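Local coordinates for nicotinate-nucleotide pyrophosphorylase (Francisella tularensis subsp. tularensis, PDB 3TQV), which catalyses the decarboxylating transfer of phosphoribose from phosphoribosyl diphosphate to quinolinate, giving nicotinate mononucleotide for NAD(+) biosynthesis, at the interface of chains A and B. Sequence-based numbering; all coordinates share one arbitrary frame. Chains: chain A/B, Nicotinate-nucleotide pyrophosphorylase.

Contact 1: the interface of chains A and B. Residues chain A 142-144, 146, 274-275; chain B 108, 112, 115, 276, 278.
Chain A brings loop residues 142-146 down onto helix 100-130 of chain B, and the junction of its short helix 271-274 with the following loop onto the B:Ile276-B:Ala278 segment. Packing is densest around B:Arg108. Its CG lies anti to the backbone N (chi1 -153°), and bends at chi2 and chi3 lead the chain between two basic side chains of chain A. The aliphatic CG of B:Arg108 sits over one face of the A:Arg142 guanidinium, toward its rim, 3.5 Å from A:Arg142 CZ. The side chains cross obliquely and the guanidinium planes stand 85° apart, nearly perpendicular, so they do not stack. A:Arg142 NH1 and B:Arg108 NE remain 5.1 Å apart, like charges that a bound anion could help to balance. Beyond this crossing, the bent chain of A:Lys143 passes over a face of the B:Arg108 guanidinium, with A:Lys143 CD 3.6 Å from B:Arg108 CZ. The side-chain amides of B:Asn112 and B:Gln115 border the same guanidinium at its edge. They are joined by a hydrogen bond from B:Asn112 ND2 to B:Gln115 OE1 (3.0 Å), the donor lying 50° out of the carbonyl plane. As modelled, B:Asn112 OD1 clashes with the carbonyl A:Arg142 O at 2.9 Å, since both can only accept; the amide may be misassigned, but turning it would require B:Gln115 to turn too. A separate patch sets A:Lys274 and A:His275 against B:Ile276 and B:Ala278, the imidazole edge of A:His275 meeting B:Ala278 CB in plane, CD2 to CB 3.5 Å. The looser flank is bridged by water 1, 3.0 Å from A:Thr144 O and 2.9 Å from B:Asn112 O. By setting B:Arg108 beside A:Arg142 and A:Lys143, all predicted substrate-binding residues, this contact probably completes the active site of chain A with a basic residue from its partner.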
loop_
_atom_site.group_PDB
_atom_site.type_symbol
_atom_site.label_atom_id
_atom_site.label_comp_id
_atom_site.label_asym_id
_atom_site.label_seq_id
_atom_site.Cartn_x
_atom_site.Cartn_y
_atom_site.Cartn_z
ATOM N N ARG A 142 8.729 11.348 1.247
ATOM C CA ARG A 142 7.664 11.260 2.230
ATOM C C ARG A 142 6.384 10.732 1.586
ATOM O O ARG A 142 5.320 10.709 2.217
ATOM C CB ARG A 142 7.449 12.614 2.923
ATOM C CG ARG A 142 8.593 12.964 3.886
ATOM C CD ARG A 142 8.642 14.435 4.276
ATOM N NE ARG A 142 7.354 14.932 4.763
ATOM C CZ ARG A 142 6.560 15.772 4.095
ATOM N NH1 ARG A 142 6.914 16.240 2.903
ATOM N NH2 ARG A 142 5.415 16.157 4.633
ATOM N N LYS A 143 6.502 10.296 0.331
ATOM C CA LYS A 143 5.386 9.680 -0.394
ATOM C C LYS A 143 5.264 8.202 -0.026
ATOM O O LYS A 143 5.570 7.307 -0.819
ATOM C CB LYS A 143 5.545 9.840 -1.909
ATOM C CG LYS A 143 5.903 11.245 -2.381
ATOM C CD LYS A 143 4.999 11.677 -3.527
ATOM C CE LYS A 143 5.747 12.488 -4.584
ATOM N NZ LYS A 143 6.534 13.603 -3.986
ATOM N N THR A 144 4.804 7.957 1.192
ATOM C CA THR A 144 4.719 6.613 1.723
ATOM C C THR A 144 3.277 6.278 2.022
ATOM O O THR A 144 2.396 7.119 1.881
ATOM C CB THR A 144 5.479 6.525 3.037
ATOM O OG1 THR A 144 4.947 7.504 3.926
ATOM C CG2 THR A 144 6.980 6.782 2.831
ATOM N N PRO A 146 0.304 5.909 4.468
ATOM C CA PRO A 146 -0.074 6.439 5.777
ATOM C C PRO A 146 0.080 5.363 6.848
ATOM O O PRO A 146 -0.498 4.281 6.708
ATOM C CB PRO A 146 -1.541 6.818 5.568
ATOM C CG PRO A 146 -1.581 7.253 4.178
ATOM C CD PRO A 146 -0.622 6.367 3.418
ATOM N N LYS A 274 5.490 5.084 -2.942
ATOM C CA LYS A 274 4.096 5.440 -3.244
ATOM C C LYS A 274 3.369 4.363 -4.046
ATOM O O LYS A 274 2.138 4.272 -4.023
ATOM C CB LYS A 274 4.007 6.765 -3.994
ATOM C CG LYS A 274 4.443 6.709 -5.455
ATOM C CD LYS A 274 4.522 8.111 -6.007
ATOM C CE LYS A 274 4.987 8.130 -7.440
ATOM N NZ LYS A 274 5.146 9.541 -7.914
ATOM N N HIS A 275 4.128 3.556 -4.776
ATOM C CA HIS A 275 3.541 2.420 -5.459
ATOM C C HIS A 275 3.851 1.174 -4.648
ATOM O O HIS A 275 4.751 1.179 -3.810
ATOM C CB HIS A 275 4.054 2.317 -6.899
ATOM C CG HIS A 275 3.726 3.516 -7.740
ATOM N ND1 HIS A 275 4.363 3.793 -8.929
ATOM C CD2 HIS A 275 2.833 4.519 -7.551
ATOM C CE1 HIS A 275 3.876 4.912 -9.440
ATOM N NE2 HIS A 275 2.949 5.373 -8.621
ATOM N N ARG B 108 1.280 16.845 2.332
ATOM C CA ARG B 108 1.785 15.519 2.023
ATOM C C ARG B 108 0.821 14.419 2.515
ATOM O O ARG B 108 0.472 13.501 1.761
ATOM C CB ARG B 108 3.175 15.368 2.651
ATOM C CG ARG B 108 4.124 14.390 1.979
ATOM C CD ARG B 108 3.492 13.611 0.850
ATOM N NE ARG B 108 3.569 14.368 -0.385
ATOM C CZ ARG B 108 3.029 13.990 -1.535
ATOM N NH1 ARG B 108 2.360 12.852 -1.615
ATOM N NH2 ARG B 108 3.171 14.754 -2.607
ATOM N N ASN B 112 -1.198 11.879 0.189
ATOM C CA ASN B 112 -0.845 10.474 0.397
ATOM C C ASN B 112 -2.062 9.571 0.578
ATOM O O ASN B 112 -2.019 8.384 0.261
ATOM C CB ASN B 112 0.107 10.300 1.575
ATOM C CG ASN B 112 1.544 10.546 1.193
ATOM O OD1 ASN B 112 2.414 10.666 2.051
ATOM N ND2 ASN B 112 1.800 10.641 -0.103
ATOM N N GLN B 115 -3.822 9.759 -3.198
ATOM C CA GLN B 115 -2.966 8.983 -4.104
ATOM C C GLN B 115 -3.298 7.521 -4.040
ATOM O O GLN B 115 -3.431 6.837 -5.052
ATOM C CB GLN B 115 -1.524 9.048 -3.638
ATOM C CG GLN B 115 -0.747 10.219 -4.085
ATOM C CD GLN B 115 0.594 10.233 -3.417
ATOM O OE1 GLN B 115 0.937 9.319 -2.654
ATOM N NE2 GLN B 115 1.366 11.268 -3.688
ATOM N N ILE B 276 -0.407 -1.326 -5.442
ATOM C CA ILE B 276 -0.876 0.053 -5.523
ATOM C C ILE B 276 -0.226 0.795 -6.682
ATOM O O ILE B 276 0.995 0.878 -6.771
ATOM C CB ILE B 276 -0.576 0.853 -4.256
ATOM C CG1 ILE B 276 -1.082 0.126 -2.999
ATOM C CG2 ILE B 276 -1.223 2.202 -4.356
ATOM C CD1 ILE B 276 -2.608 0.123 -2.827
ATOM N N ALA B 278 -0.254 4.403 -7.368
ATOM C CA ALA B 278 -0.688 5.709 -6.876
ATOM C C ALA B 278 -0.965 6.701 -8.014
ATOM O O ALA B 278 -0.227 6.783 -9.002
ATOM C CB ALA B 278 0.317 6.289 -5.887
HETATM O O HOH W 1 0.322 6.676 -0.180
#

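Contact 2: the interface of chains A and B. Residues chain A 29, 116, 145-148; chain B 26, 29, 113, 116, 145-146, 148.
In this quinolinate phosphoribosyltransferase dimer, of the NadC/ModD family, the Ile-Pro-Gly-Phe loops 145-148 of the two chains meet near the two-fold axis, flanked by helix 16-31 and the long helix 100-131 in chain A, 100-130 in chain B. A hydrogen bond runs from the backbone A:Gly147 N to the carboxylate B:Glu29 OE1 (2.8 Å, 161° at H), which is met from 30° above its plane. B:Glu29 reaches the loop with CG in the crowded position between backbone N and carbonyl carbon, extended beyond it. The twin carboxylate, A:Glu29, points OE2 toward B:Phe148 N less closely. CH-pi packing places A:Pro146 CG over the centre of the B:Phe113 ring, 3.5 Å from the centroid, the two side chains sliding past each other in opposite directions. Backbone carbonyls approach the rims of the phenylalanines in plane: A:Pro146 O is 3.4 Å from B:Phe148 CZ, and B:Pro146 O is 3.4 Å from A:Phe148 CZ. These edge approaches could be weakly favourable, the oxygen facing the positive ring rim. Apolar contacts fill the centre, where A:Phe148 CE2 and B:Phe148 CE2 are 4.1 Å apart. A:Ile145 and B:Ile145 each cross the partner's selenomethionine at about a right angle: B:Ile145 CG2 lies 3.7 Å from A:Met116 SE, and A:Ile145 CG2 lies 4.1 Å from B:Met116 SE. The selenomethionine tips are modelled differently: B:Met116 is extended and lays CE over a face of its own B:Phe148, whereas the nearly eclipsed CE of A:Met116 (chi3 -17°) is doubtfully placed and carries no weight.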
loop_
_atom_site.group_PDB
_atom_site.type_symbol
_atom_site.label_atom_id
_atom_site.label_comp_id
_atom_site.label_asym_id
_atom_site.label_seq_id
_atom_site.Cartn_x
_atom_site.Cartn_y
_atom_site.Cartn_z
ATOM N N GLU A 29 -8.963 -5.742 12.639
ATOM C CA GLU A 29 -9.768 -5.467 11.467
ATOM C C GLU A 29 -10.102 -6.748 10.714
ATOM O O GLU A 29 -11.081 -6.792 9.960
ATOM C CB GLU A 29 -9.033 -4.505 10.530
ATOM C CG GLU A 29 -7.983 -5.191 9.654
ATOM C CD GLU A 29 -7.203 -4.223 8.803
ATOM O OE1 GLU A 29 -6.193 -4.649 8.220
ATOM O OE2 GLU A 29 -7.593 -3.040 8.712
HETATM N N MSE A 116 3.944 -6.905 1.196
HETATM C CA MSE A 116 3.953 -5.462 1.043
HETATM C C MSE A 116 5.351 -4.876 1.211
HETATM O O MSE A 116 5.826 -4.124 0.363
HETATM C CB MSE A 116 3.029 -4.829 2.072
HETATM C CG MSE A 116 2.819 -3.365 1.849
HETATM SE SE MSE A 116 2.483 -2.392 3.495
HETATM C CE MSE A 116 2.033 -3.875 4.638
ATOM N N ILE A 145 3.037 5.049 2.456
ATOM C CA ILE A 145 1.707 4.656 2.900
ATOM C C ILE A 145 1.417 5.166 4.316
ATOM O O ILE A 145 2.187 4.910 5.251
ATOM C CB ILE A 145 1.532 3.141 2.869
ATOM C CG1 ILE A 145 1.809 2.620 1.463
ATOM C CG2 ILE A 145 0.119 2.782 3.300
ATOM C CD1 ILE A 145 0.902 3.241 0.422
ATOM N N PRO A 146 0.304 5.909 4.468
ATOM C CA PRO A 146 -0.074 6.439 5.777
ATOM C C PRO A 146 0.080 5.363 6.848
ATOM O O PRO A 146 -0.498 4.281 6.708
ATOM C CB PRO A 146 -1.541 6.818 5.568
ATOM C CG PRO A 146 -1.581 7.253 4.178
ATOM C CD PRO A 146 -0.622 6.367 3.418
ATOM N N GLY A 147 0.867 5.651 7.884
ATOM C CA GLY A 147 1.113 4.694 8.948
ATOM C C GLY A 147 2.330 3.795 8.741
ATOM O O GLY A 147 2.781 3.129 9.678
ATOM N N PHE A 148 2.859 3.773 7.518
ATOM C CA PHE A 148 4.019 2.942 7.195
ATOM C C PHE A 148 5.243 3.769 6.850
ATOM O O PHE A 148 6.072 3.340 6.047
ATOM C CB PHE A 148 3.721 2.012 6.024
ATOM C CG PHE A 148 2.695 0.967 6.325
ATOM C CD1 PHE A 148 3.077 -0.334 6.599
ATOM C CD2 PHE A 148 1.347 1.280 6.313
ATOM C CE1 PHE A 148 2.141 -1.318 6.870
ATOM C CE2 PHE A 148 0.401 0.312 6.576
ATOM C CZ PHE A 148 0.798 -0.999 6.859
ATOM N N SER B 26 -0.983 9.003 11.033
ATOM C CA SER B 26 -0.309 9.533 9.837
ATOM C C SER B 26 0.335 10.883 10.066
ATOM O O SER B 26 1.376 11.182 9.509
ATOM C CB SER B 26 -1.316 9.710 8.708
ATOM O OG SER B 26 -1.189 8.675 7.762
ATOM N N GLU B 29 3.509 10.388 12.725
ATOM C CA GLU B 29 4.706 9.808 12.148
ATOM C C GLU B 29 5.428 10.829 11.281
ATOM O O GLU B 29 6.641 10.729 11.065
ATOM C CB GLU B 29 4.344 8.584 11.306
ATOM C CG GLU B 29 3.741 8.906 9.934
ATOM C CD GLU B 29 3.304 7.665 9.151
ATOM O OE1 GLU B 29 2.526 7.827 8.197
ATOM O OE2 GLU B 29 3.732 6.534 9.476
ATOM N N PHE B 113 -3.150 10.123 1.098
ATOM C CA PHE B 113 -4.380 9.346 1.187
ATOM C C PHE B 113 -5.143 9.287 -0.138
ATOM O O PHE B 113 -5.657 8.231 -0.525
ATOM C CB PHE B 113 -5.289 9.862 2.298
ATOM C CG PHE B 113 -4.951 9.323 3.657
ATOM C CD1 PHE B 113 -4.251 10.093 4.564
ATOM C CD2 PHE B 113 -5.351 8.056 4.031
ATOM C CE1 PHE B 113 -3.968 9.619 5.810
ATOM C CE2 PHE B 113 -5.067 7.574 5.290
ATOM C CZ PHE B 113 -4.373 8.351 6.179
HETATM N N MSE B 116 -3.371 7.050 -2.807
HETATM C CA MSE B 116 -3.448 5.647 -2.522
HETATM C C MSE B 116 -4.831 5.115 -2.848
HETATM O O MSE B 116 -4.987 4.229 -3.693
HETATM C CB MSE B 116 -3.134 5.425 -1.054
HETATM C CG MSE B 116 -2.991 3.977 -0.691
HETATM SE SE MSE B 116 -3.272 3.743 1.199
HETATM C CE MSE B 116 -3.534 1.813 1.197
ATOM N N ILE B 145 -3.724 -3.891 2.328
ATOM C CA ILE B 145 -2.674 -3.246 3.123
ATOM C C ILE B 145 -3.078 -3.185 4.599
ATOM O O ILE B 145 -4.132 -2.657 4.936
ATOM C CB ILE B 145 -2.359 -1.815 2.667
ATOM C CG1 ILE B 145 -2.239 -1.754 1.143
ATOM C CG2 ILE B 145 -1.068 -1.338 3.358
ATOM C CD1 ILE B 145 -1.280 -2.803 0.569
ATOM N N PRO B 146 -2.238 -3.727 5.483
ATOM C CA PRO B 146 -2.661 -3.798 6.875
ATOM C C PRO B 146 -3.170 -2.452 7.396
ATOM O O PRO B 146 -2.551 -1.418 7.141
ATOM C CB PRO B 146 -1.380 -4.232 7.583
ATOM C CG PRO B 146 -0.742 -5.159 6.584
ATOM C CD PRO B 146 -0.986 -4.465 5.257
ATOM N N PHE B 148 -5.849 -1.037 6.523
ATOM C CA PHE B 148 -6.597 -0.386 5.457
ATOM C C PHE B 148 -7.590 -1.359 4.868
ATOM O O PHE B 148 -7.889 -1.284 3.676
ATOM C CB PHE B 148 -5.657 0.080 4.340
ATOM C CG PHE B 148 -4.894 1.320 4.674
ATOM C CD1 PHE B 148 -5.326 2.555 4.205
ATOM C CD2 PHE B 148 -3.745 1.251 5.454
ATOM C CE1 PHE B 148 -4.647 3.723 4.520
ATOM C CE2 PHE B 148 -3.029 2.403 5.771
ATOM C CZ PHE B 148 -3.482 3.661 5.296
#

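The C-alpha centres of contacts 1 and 2 lie about 9 Å apart, and A:Pro146 belongs to both. One continuous stretch of chain A, residues 142-148, runs through the pair, and helix 100-130 of chain B supplies residues to each. Contact 1 takes the end of the stretch predicted to bind substrate, contact 2 the end near the two-fold axis, so formation of the apolar core and placement of the partner's arginine are probably coupled. Symmetry repeats both with the chains exchanged. The protein is a hexamer of three homodimers; the deposited assembly holds two chains, consistent with one such dimer.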